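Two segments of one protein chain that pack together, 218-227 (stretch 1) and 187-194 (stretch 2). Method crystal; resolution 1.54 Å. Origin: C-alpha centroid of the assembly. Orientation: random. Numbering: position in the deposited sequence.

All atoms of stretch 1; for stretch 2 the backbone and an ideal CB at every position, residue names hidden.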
ATOM      1  N   ALA A 218     -23.832  12.450  -0.662  1.00 55.00           N
ATOM      2  CA  ALA A 218     -22.940  13.593  -0.456  1.00 56.63           C
ATOM      3  C   ALA A 218     -22.300  13.504   0.912  1.00 52.58           C
ATOM      4  O   ALA A 218     -22.975  13.292   1.906  1.00 52.81           O
ATOM      5  CB  ALA A 218     -23.702  14.903  -0.603  1.00 62.67           C
ATOM      6  N   ALA A 219     -20.983  13.636   0.961  1.00 48.40           N
ATOM      7  CA  ALA A 219     -20.282  13.489   2.223  1.00 41.50           C
ATOM      8  C   ALA A 219     -20.494  14.693   3.109  1.00 41.44           C
ATOM      9  O   ALA A 219     -20.671  15.813   2.626  1.00 46.37           O
ATOM     10  CB  ALA A 219     -18.799  13.291   1.975  1.00 34.51           C
ATOM     11  N   GLY A 220     -20.427  14.461   4.413  1.00 39.99           N
ATOM     12  CA  GLY A 220     -20.439  15.532   5.388  1.00 43.72           C
ATOM     13  C   GLY A 220     -19.119  16.278   5.367  1.00 44.86           C
ATOM     14  O   GLY A 220     -18.304  16.083   4.469  1.00 44.90           O
ATOM     15  N   ASP A 221     -18.886  17.120   6.367  1.00 46.17           N
ATOM     16  CA  ASP A 221     -17.674  17.928   6.405  1.00 46.91           C
ATOM     17  C   ASP A 221     -16.487  17.094   6.858  1.00 42.12           C
ATOM     18  O   ASP A 221     -16.496  16.531   7.950  1.00 42.48           O
ATOM     19  CB  ASP A 221     -17.847  19.127   7.341  1.00 52.72           C
ATOM     20  CG  ASP A 221     -16.811  20.211   7.103  1.00 56.96           C
ATOM     21  OD1 ASP A 221     -15.842  19.966   6.356  1.00 54.57           O
ATOM     22  OD2 ASP A 221     -16.964  21.313   7.670  1.00 61.30           O
ATOM     23  N   ILE A 222     -15.480  16.992   5.997  1.00 37.18           N
ATOM     24  CA  ILE A 222     -14.248  16.295   6.351  1.00 30.78           C
ATOM     25  C   ILE A 222     -13.077  17.259   6.575  1.00 23.43           C
ATOM     26  O   ILE A 222     -11.940  16.818   6.715  1.00 20.15           O
ATOM     27  CB  ILE A 222     -13.845  15.276   5.272  1.00 32.02           C
ATOM     28  CG1 ILE A 222     -13.709  15.963   3.908  1.00 27.26           C
ATOM     29  CG2 ILE A 222     -14.848  14.134   5.254  1.00 39.34           C
ATOM     30  CD1 ILE A 222     -13.143  15.070   2.798  1.00 30.10           C
ATOM     31  N   THR A 223     -13.348  18.560   6.613  1.00 23.34           N
ATOM     32  CA  THR A 223     -12.312  19.537   6.931  1.00 22.73           C
ATOM     33  C   THR A 223     -11.677  19.172   8.263  1.00 22.01           C
ATOM     34  O   THR A 223     -12.398  18.826   9.199  1.00 24.50           O
ATOM     35  CB  THR A 223     -12.886  20.969   6.972  1.00 26.04           C
ATOM     36  OG1 THR A 223     -13.352  21.326   5.657  1.00 27.47           O
ATOM     37  CG2 THR A 223     -11.838  21.954   7.383  1.00 27.20           C
ATOM     38  N   GLY A 224     -10.347  19.214   8.349  1.00 20.76           N
ATOM     39  CA  GLY A 224      -9.659  18.864   9.589  1.00 21.09           C
ATOM     40  C   GLY A 224      -9.273  17.396   9.704  1.00 20.85           C
ATOM     41  O   GLY A 224      -8.517  17.039  10.594  1.00 23.62           O
ATOM     42  N   LYS A 225      -9.829  16.540   8.838  1.00 20.08           N
ATOM     43  CA  LYS A 225      -9.464  15.120   8.800  1.00 21.21           C
ATOM     44  C   LYS A 225      -8.118  14.928   8.099  1.00 20.85           C
ATOM     45  O   LYS A 225      -7.610  15.836   7.431  1.00 18.93           O
ATOM     46  CB  LYS A 225     -10.535  14.303   8.060  1.00 23.77           C
ATOM     47  CG  LYS A 225     -11.940  14.410   8.617  1.00 35.09           C
ATOM     48  CD  LYS A 225     -12.200  13.722   9.941  1.00 50.28           C
ATOM     49  CE  LYS A 225     -13.707  13.828  10.226  1.00 65.30           C
ATOM     50  NZ  LYS A 225     -14.218  13.029  11.369  1.00 73.64           N
ATOM     51  N   ALA A 226      -7.542  13.732   8.215  1.00 16.16           N
ATOM     52  CA  ALA A 226      -6.220  13.474   7.655  1.00 15.74           C
ATOM     53  C   ALA A 226      -6.247  13.509   6.139  1.00 16.18           C
ATOM     54  O   ALA A 226      -7.168  12.962   5.503  1.00 17.29           O
ATOM     55  CB  ALA A 226      -5.689  12.141   8.138  1.00 15.65           C
ATOM     56  N   LEU A 227      -5.261  14.197   5.574  1.00 15.30           N
ATOM     57  CA  LEU A 227      -4.999  14.193   4.145  1.00 16.28           C
ATOM     58  C   LEU A 227      -3.721  13.399   3.937  1.00 16.42           C
ATOM     59  O   LEU A 227      -2.616  13.868   4.173  1.00 17.51           O
ATOM     60  CB  LEU A 227      -4.863  15.615   3.595  1.00 15.72           C
ATOM     61  CG  LEU A 227      -4.515  15.715   2.105  1.00 16.56           C
ATOM     62  CD1 LEU A 227      -5.556  15.046   1.221  1.00 17.72           C
ATOM     63  CD2 LEU A 227      -4.350  17.145   1.715  1.00 16.40           C
ATOM     64  N   UNK A 187      -8.766   7.625   2.003  1.00 15.15           N
ATOM     65  CA  UNK A 187      -9.934   8.360   2.523  1.00 16.48           C
ATOM     66  C   UNK A 187     -10.067   8.238   4.026  1.00 17.67           C
ATOM     67  O   UNK A 187      -9.643   7.229   4.625  1.00 20.06           O
ATOM     68  CB  UNK A 187     -11.218   7.856   1.860  1.00 16.48           C
ATOM     69  N   UNK A 188     -10.651   9.267   4.662  1.00 20.34           N
ATOM     70  CA  UNK A 188     -10.968   9.116   6.082  1.00 24.08           C
ATOM     71  C   UNK A 188     -11.972   8.011   6.299  1.00 25.63           C
ATOM     72  O   UNK A 188     -12.706   7.641   5.378  1.00 23.19           O
ATOM     73  CB  UNK A 188     -11.504  10.427   6.659  1.00 24.08           C
ATOM     74  N   UNK A 189     -11.985   7.469   7.509  1.00 29.26           N
ATOM     75  CA  UNK A 189     -12.918   6.419   7.870  1.00 36.70           C
ATOM     76  C   UNK A 189     -14.340   6.866   7.563  1.00 32.53           C
ATOM     77  O   UNK A 189     -14.724   7.987   7.869  1.00 33.68           O
ATOM     78  CB  UNK A 189     -12.774   6.049   9.347  1.00 36.70           C
ATOM     79  N   UNK A 190     -15.080   6.013   6.879  1.00 32.29           N
ATOM     80  CA  UNK A 190     -16.464   6.292   6.570  1.00 38.17           C
ATOM     81  C   UNK A 190     -16.649   6.983   5.235  1.00 41.11           C
ATOM     82  O   UNK A 190     -17.778   7.132   4.771  1.00 48.00           O
ATOM     83  CB  UNK A 190     -17.078   7.148   7.680  1.00 38.17           C
ATOM     84  N   UNK A 191     -15.550   7.423   4.624  1.00 33.15           N
ATOM     85  CA  UNK A 191     -15.628   8.206   3.387  1.00 29.77           C
ATOM     86  C   UNK A 191     -15.117   7.425   2.180  1.00 26.26           C
ATOM     87  O   UNK A 191     -14.259   6.551   2.302  1.00 26.90           O
ATOM     88  CB  UNK A 191     -14.831   9.503   3.535  1.00 29.77           C
ATOM     89  N   UNK A 192     -15.671   7.763   1.020  1.00 25.52           N
ATOM     90  CA  UNK A 192     -15.224   7.234  -0.252  1.00 26.14           C
ATOM     91  C   UNK A 192     -14.728   8.375  -1.115  1.00 22.59           C
ATOM     92  O   UNK A 192     -15.381   9.429  -1.185  1.00 23.78           O
ATOM     93  CB  UNK A 192     -16.344   6.464  -0.954  1.00 26.14           C
ATOM     94  N   UNK A 193     -13.597   8.160  -1.776  1.00 19.16           N
ATOM     95  CA  UNK A 193     -13.092   9.102  -2.764  1.00 18.02           C
ATOM     96  C   UNK A 193     -13.314   8.600  -4.180  1.00 18.15           C
ATOM     97  O   UNK A 193     -13.111   7.448  -4.463  1.00 18.57           O
ATOM     98  CB  UNK A 193     -11.603   9.367  -2.531  1.00 18.02           C
ATOM     99  N   UNK A 194     -13.728   9.482  -5.064  1.00 17.28           N
ATOM    100  CA  UNK A 194     -13.834   9.144  -6.463  1.00 17.60           C
ATOM    101  C   UNK A 194     -12.502   9.156  -7.189  1.00 17.54           C
ATOM    102  O   UNK A 194     -11.433   9.275  -6.555  1.00 18.63           O
ATOM    103  CB  UNK A 194     -14.801  10.110  -7.151  1.00 17.60           C
TER

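Position 187 has its CA-to-CB bond directed away from stretch 1, and no atom of that stretch lies within 5.5 Å of the ideal CB. With phi near -75° and psi near 151°, almost any residue is allowed, proline included. The deposited residue is Pro-187, which makes no contact here.

Position 188 points toward stretch 1. Its ideal CB lies 4.2 Å from CB of Lys-225 and 5.2 Å from CG2 of Ile-222, so a compact apolar group would suit the site, and valine, alanine or proline could all be imagined. The backbone narrows the choice somewhat: phi is -63° and psi 157°, and the position opens a type II turn that closes at 191, where the amide N donates to the carbonyl O of 188 at 3.0 Å. Proline fits that phi, and its missing amide hydrogen costs nothing across the interface, because stretch 1 has no acceptor within reach of this N. The residue is Pro-188. Its CG lies 3.9 Å from CB of Lys-225 and 4.2 Å from O of Ala-226, so the ring packs against the start of the lysine side chain and the neighbouring backbone.

Positions 189 and 190 form the corners of this turn, out of reach of stretch 1. At 189 the angles (-54°, 131°) suit many residues, and stretch 1 has nothing near the CB to limit them, so a long polar chain is one of many that would do; it is Gln-189, extended with chi1 and chi2 both t and running away from stretch 1. Position 190 is more demanding. Phi is +92°, and a CB there would be jammed against the carbonyl O of the preceding residue, which by itself calls for glycine. It is Gly-190.

Position 191 points toward stretch 1, with its ideal CB 4.9 Å from CG2 of Ile-222. The methyl of Ala-219 lies farther off, so a long, flexible apolar chain could touch both residues; leucine or methionine would be reasonable. The deposited residue is Met-191, present as selenomethionine. With chi1 and chi2 both m and chi3 t, it places CE 3.6 Å from CG2 of Ile-222 and SE 4.1 Å from CB of Ala-219. It has the largest area covered by the other stretch of any residue in the pair.

At 192 the CB points sideways into space that stretch 1 leaves empty, so these atoms hardly restrict the choice. Leu-192 makes no contact with stretch 1.

Position 193 also starts sideways, its CB beyond 5.5 Å of stretch 1, so only a long side chain could return to the contact. An aromatic would suit, as would a long aliphatic chain. It is Tyr-193, whose ring meets CD1 of Ile-222 at its edge: that methyl is 4.3 Å from CE1 and 4.1 Å from OH. The hydroxyl also donates to a water, OH to water O 3.2 Å, and the water donates to O of Ala-226 at 2.8 Å, bridging the stretches.

Position 194 is out of reach, and a CB would have room; Gly-194 is therefore not required by these atoms.

Stretch 2 (187-194) PPQGMLYG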
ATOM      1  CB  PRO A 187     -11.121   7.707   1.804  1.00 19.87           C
ATOM      2  CG  PRO A 187     -10.653   6.334   1.420  1.00 24.46           C
ATOM      3  CD  PRO A 187      -9.138   6.380   1.299  1.00 17.80           C
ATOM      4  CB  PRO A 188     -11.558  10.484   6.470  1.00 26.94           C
ATOM      5  CG  PRO A 188     -11.111  11.426   5.433  1.00 27.18           C
ATOM      6  CD  PRO A 188     -10.995  10.610   4.159  1.00 24.18           C
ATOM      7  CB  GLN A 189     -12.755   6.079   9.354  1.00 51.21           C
ATOM      8  CG  GLN A 189     -13.584   4.914   9.866  1.00 64.24           C
ATOM      9  CD  GLN A 189     -13.395   4.699  11.364  1.00 76.23           C
ATOM     10  OE1 GLN A 189     -12.526   5.314  11.986  1.00 77.71           O
ATOM     11  NE2 GLN A 189     -14.226   3.848  11.952  1.00 83.04           N
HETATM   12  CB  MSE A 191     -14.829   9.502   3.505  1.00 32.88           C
HETATM   13  CG  MSE A 191     -15.152  10.316   4.722  1.00 37.72           C
HETATM   14 SE   MSE A 191     -17.007  10.901   4.717  0.59 45.33          SE
HETATM   15  CE  MSE A 191     -17.050  11.645   6.524  1.00 46.74           C
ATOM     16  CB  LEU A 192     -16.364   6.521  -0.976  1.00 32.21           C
ATOM     17  CG  LEU A 192     -17.046   5.378  -0.234  1.00 38.41           C
ATOM     18  CD1 LEU A 192     -18.181   4.827  -1.079  1.00 43.87           C
ATOM     19  CD2 LEU A 192     -16.026   4.309   0.101  1.00 35.72           C
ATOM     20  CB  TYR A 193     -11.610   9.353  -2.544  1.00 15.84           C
ATOM     21  CG  TYR A 193     -11.250  10.240  -1.405  1.00 18.03           C
ATOM     22  CD1 TYR A 193     -12.191  11.010  -0.746  1.00 21.05           C
ATOM     23  CD2 TYR A 193      -9.951  10.300  -0.986  1.00 18.98           C
ATOM     24  CE1 TYR A 193     -11.808  11.848   0.314  1.00 24.32           C
ATOM     25  CE2 TYR A 193      -9.559  11.118   0.046  1.00 20.96           C
ATOM     26  CZ  TYR A 193     -10.476  11.882   0.690  1.00 23.64           C
ATOM     27  OH  TYR A 193     -10.021  12.671   1.728  1.00 24.28           O
TER
HETATM   28  O   HOH W   1      -7.200  11.740   2.935  1.00 25.59           O
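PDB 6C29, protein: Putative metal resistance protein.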